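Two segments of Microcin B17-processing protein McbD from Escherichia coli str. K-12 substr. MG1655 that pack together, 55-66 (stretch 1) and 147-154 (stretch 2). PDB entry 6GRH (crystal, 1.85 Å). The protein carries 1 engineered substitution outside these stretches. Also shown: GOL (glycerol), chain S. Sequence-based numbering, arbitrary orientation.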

# COMPACT_ATOMS: atom_id res chain seq x y z
N ILE E 55 24.61 9.17 15.83
CA ILE E 55 24.10 10.55 15.97
C ILE E 55 24.94 11.34 17.01
O ILE E 55 25.33 12.45 16.76
CB ILE E 55 22.61 10.58 16.39
CG1 ILE E 55 21.72 9.98 15.29
CG2 ILE E 55 22.12 12.01 16.71
CD1 ILE E 55 20.38 9.52 15.82
N GLY E 56 25.17 10.75 18.17
CA GLY E 56 26.00 11.34 19.22
C GLY E 56 27.43 11.60 18.82
O GLY E 56 27.97 12.67 19.10
N GLU E 57 28.04 10.66 18.12
CA GLU E 57 29.39 10.83 17.58
C GLU E 57 29.44 12.00 16.59
O GLU E 57 30.38 12.82 16.63
CB GLU E 57 29.82 9.52 16.89
CG GLU E 57 31.23 9.49 16.30
CD GLU E 57 32.32 9.53 17.35
OE1 GLU E 57 32.18 8.82 18.36
OE2 GLU E 57 33.28 10.29 17.16
N TYR E 58 28.43 12.10 15.73
CA TYR E 58 28.32 13.21 14.81
C TYR E 58 28.19 14.55 15.55
O TYR E 58 28.93 15.49 15.23
CB TYR E 58 27.11 13.03 13.86
CG TYR E 58 26.91 14.24 13.02
CD1 TYR E 58 27.76 14.50 11.97
CD2 TYR E 58 25.91 15.16 13.29
CE1 TYR E 58 27.62 15.63 11.18
CE2 TYR E 58 25.76 16.31 12.51
CZ TYR E 58 26.62 16.53 11.47
OH TYR E 58 26.48 17.63 10.68
N PHE E 59 27.26 14.66 16.50
CA PHE E 59 27.09 15.90 17.24
C PHE E 59 28.39 16.28 17.97
O PHE E 59 28.79 17.45 17.96
CB PHE E 59 25.97 15.81 18.27
CG PHE E 59 24.63 16.27 17.79
CD1 PHE E 59 24.22 17.59 18.01
CD2 PHE E 59 23.73 15.38 17.21
CE1 PHE E 59 22.95 18.02 17.60
CE2 PHE E 59 22.45 15.80 16.80
CZ PHE E 59 22.05 17.12 17.01
N GLU E 60 29.03 15.29 18.59
CA GLU E 60 30.28 15.52 19.32
C GLU E 60 31.38 16.08 18.42
O GLU E 60 31.94 17.11 18.69
CB GLU E 60 30.79 14.21 19.94
CG GLU E 60 32.07 14.38 20.72
CD GLU E 60 32.84 13.08 20.89
OE1 GLU E 60 32.20 12.09 21.29
OE2 GLU E 60 34.07 13.06 20.63
N ARG E 61 31.69 15.35 17.35
CA ARG E 61 32.75 15.73 16.44
C ARG E 61 32.48 17.03 15.71
O ARG E 61 33.40 17.84 15.53
CB ARG E 61 33.05 14.59 15.46
CG ARG E 61 33.55 13.37 16.22
CD ARG E 61 34.79 12.74 15.62
NE ARG E 61 34.44 12.14 14.36
CZ ARG E 61 34.32 10.84 14.12
NH1 ARG E 61 34.55 9.91 15.05
NH2 ARG E 61 34.00 10.47 12.89
N ARG E 62 31.23 17.25 15.32
CA ARG E 62 30.87 18.52 14.71
C ARG E 62 31.11 19.68 15.67
O ARG E 62 31.62 20.74 15.26
CB ARG E 62 29.43 18.53 14.21
CG ARG E 62 29.10 19.82 13.48
CD ARG E 62 27.67 19.79 12.94
NE ARG E 62 26.65 19.72 13.99
CZ ARG E 62 25.34 19.90 13.78
NH1 ARG E 62 24.83 20.16 12.56
NH2 ARG E 62 24.52 19.86 14.79
N HIS E 63 30.77 19.50 16.93
CA HIS E 63 30.97 20.55 17.91
C HIS E 63 32.46 20.97 18.06
O HIS E 63 32.82 22.15 17.94
CB HIS E 63 30.43 20.14 19.27
CG HIS E 63 30.58 21.21 20.30
ND1 HIS E 63 29.76 22.31 20.36
CD2 HIS E 63 31.46 21.33 21.32
CE1 HIS E 63 30.12 23.06 21.39
NE2 HIS E 63 31.15 22.49 21.99
N PHE E 64 33.30 19.97 18.35
CA PHE E 64 34.72 20.20 18.66
C PHE E 64 35.53 20.58 17.42
O PHE E 64 36.41 21.44 17.51
CB PHE E 64 35.31 19.01 19.41
CG PHE E 64 34.77 18.88 20.80
CD1 PHE E 64 35.23 19.73 21.81
CD2 PHE E 64 33.79 17.94 21.12
CE1 PHE E 64 34.73 19.62 23.10
CE2 PHE E 64 33.29 17.85 22.41
CZ PHE E 64 33.76 18.70 23.40
N PHE E 65 35.18 20.01 16.26
CA PHE E 65 35.88 20.33 14.99
C PHE E 65 35.39 21.60 14.29
O PHE E 65 36.19 22.30 13.64
CB PHE E 65 35.79 19.15 14.00
CG PHE E 65 36.78 18.05 14.26
CD1 PHE E 65 36.54 17.09 15.24
CD2 PHE E 65 37.95 17.98 13.52
CE1 PHE E 65 37.46 16.08 15.48
CE2 PHE E 65 38.88 16.98 13.77
CZ PHE E 65 38.64 16.04 14.74
N ASN E 66 34.11 21.92 14.39
CA ASN E 66 33.52 22.90 13.45
C ASN E 66 32.85 24.07 14.10
O ASN E 66 32.51 25.02 13.36
CB ASN E 66 32.43 22.28 12.58
CG ASN E 66 32.89 21.13 11.72
OD1 ASN E 66 32.07 20.28 11.39
ND2 ASN E 66 34.16 21.09 11.33
N ASP E 147 43.52 16.82 20.10
CA ASP E 147 42.67 15.67 19.76
C ASP E 147 41.43 15.64 20.62
O ASP E 147 41.23 16.55 21.44
CB ASP E 147 43.47 14.35 19.80
CG ASP E 147 43.84 13.90 21.22
OD1 ASP E 147 43.20 14.31 22.22
OD2 ASP E 147 44.81 13.11 21.29
N THR E 148 40.61 14.60 20.45
CA THR E 148 39.30 14.54 21.08
C THR E 148 39.24 13.70 22.37
O THR E 148 38.15 13.30 22.76
CB THR E 148 38.26 13.94 20.10
OG1 THR E 148 38.66 12.62 19.73
CG2 THR E 148 38.11 14.78 18.88
N CYS E 149 40.38 13.45 23.01
CA CYS E 149 40.38 12.70 24.29
C CYS E 149 39.49 13.35 25.33
O CYS E 149 39.55 14.57 25.51
CB CYS E 149 41.78 12.59 24.90
SG CYS E 149 42.84 11.50 23.94
N GLY E 150 38.66 12.54 25.96
CA GLY E 150 37.75 13.00 26.99
C GLY E 150 36.49 13.69 26.51
O GLY E 150 35.74 14.18 27.34
N CYS E 151 36.25 13.74 25.21
CA CYS E 151 35.09 14.43 24.63
C CYS E 151 33.88 13.51 24.65
O CYS E 151 34.01 12.30 24.42
CB CYS E 151 35.35 14.84 23.19
SG CYS E 151 36.54 16.19 22.99
N SER E 152 32.71 14.09 24.92
CA SER E 152 31.46 13.33 24.92
C SER E 152 30.27 14.22 24.59
O SER E 152 30.34 15.45 24.70
CB SER E 152 31.24 12.64 26.28
OG SER E 152 30.44 11.49 26.13
N PHE E 153 29.19 13.56 24.16
CA PHE E 153 27.92 14.20 23.84
C PHE E 153 26.82 13.36 24.43
O PHE E 153 26.83 12.13 24.29
CB PHE E 153 27.74 14.30 22.33
CG PHE E 153 26.37 14.74 21.91
CD1 PHE E 153 26.05 16.09 21.85
CD2 PHE E 153 25.38 13.81 21.61
CE1 PHE E 153 24.79 16.50 21.47
CE2 PHE E 153 24.11 14.21 21.22
CZ PHE E 153 23.82 15.56 21.13
N HIS E 154 25.86 13.99 25.11
CA HIS E 154 24.68 13.25 25.55
C HIS E 154 23.50 14.15 25.83
O HIS E 154 23.65 15.36 25.86
CB HIS E 154 25.02 12.46 26.83
CG HIS E 154 24.35 11.12 26.87
ND1 HIS E 154 23.06 10.94 27.35
CD2 HIS E 154 24.76 9.90 26.44
CE1 HIS E 154 22.72 9.67 27.23
NE2 HIS E 154 23.73 9.02 26.68
C1 GOL S . 29.27 10.45 21.59
O1 GOL S . 30.05 11.22 22.51
C2 GOL S . 29.45 8.96 21.86
O2 GOL S . 29.11 8.67 23.22
C3 GOL S . 28.53 8.16 20.94
O3 GOL S . 29.26 7.07 20.36

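No direct hydrogen bond joins the two segments of McbD; the polar link between them runs instead through a glycerol, probably carried over from the crystallisation liquor. GOL O1 donates to Glu 60 OE1 at 2.6 Å, and the backbone N of Phe 153 donates to GOL O1 at 3.0 Å, so a single hydroxyl ties a helix carboxylate to a strand amide. The glycerol also lies against the helix backbone, with GOL C1 3.5 Å from Gly 56 C.

The rest of the contact is largely apolar. Helix 55-66 crosses strand 151-154 at 126° between their N-to-C directions, with a closest axial approach of 7.3 Å, and the backbones come nearest at Glu 60 and Phe 153, whose CA atoms are 5.3 Å apart. Phe 153, with the largest area covered, points toward the helix in the t rotamer. Its ring lies flat beneath Phe 59 CB, which sits 3.4 Å from the Phe 153 ring centroid and 10° off the ring normal, a CH-pi contact over the face. The two rings are nearly parallel, at 14°, but slid apart with centroids 4.7 Å apart; they barely overlap, and it is the CB of Phe 59 that occupies the face. The same ring also reaches the helix backbone at Gly 56, whose CA lies 3.5 Å from Phe 153 CD2.

Farther along the helix, Phe 64 meets sulfur. Cys 151 SG stands 3.6 Å from the Phe 64 ring centroid and only 6° off the normal, almost directly above the ring, as suits a polarisable sulfur on an aromatic face. Both side chains leave their backbones toward the opposing segment.

Glu 60 spans the space between these two aromatic contacts. Its chi1 and chi2 are both t, extending the chain along stretch 2: Glu 60 CB lies 3.9 Å from Phe 153 CB, while Glu 60 OE2 reaches to 3.4 Å from Cys 151 CB.

At the far end, Phe 65 CE1 packs 3.7 Å from Thr 148 CG2. Thr 148 opens a type II turn that ends at Cys 151, closed by Cys 151 N donating to Thr 148 O at 3.1 Å. Gly 150 takes a positive phi of 79°, which favours glycine, and the turn leads directly into the strand. Ahead of it, Asp 147 OD1 accepts a hydrogen bond from Cys 149 N at 3.1 Å, bracing the loop while both side chains point away from the helix.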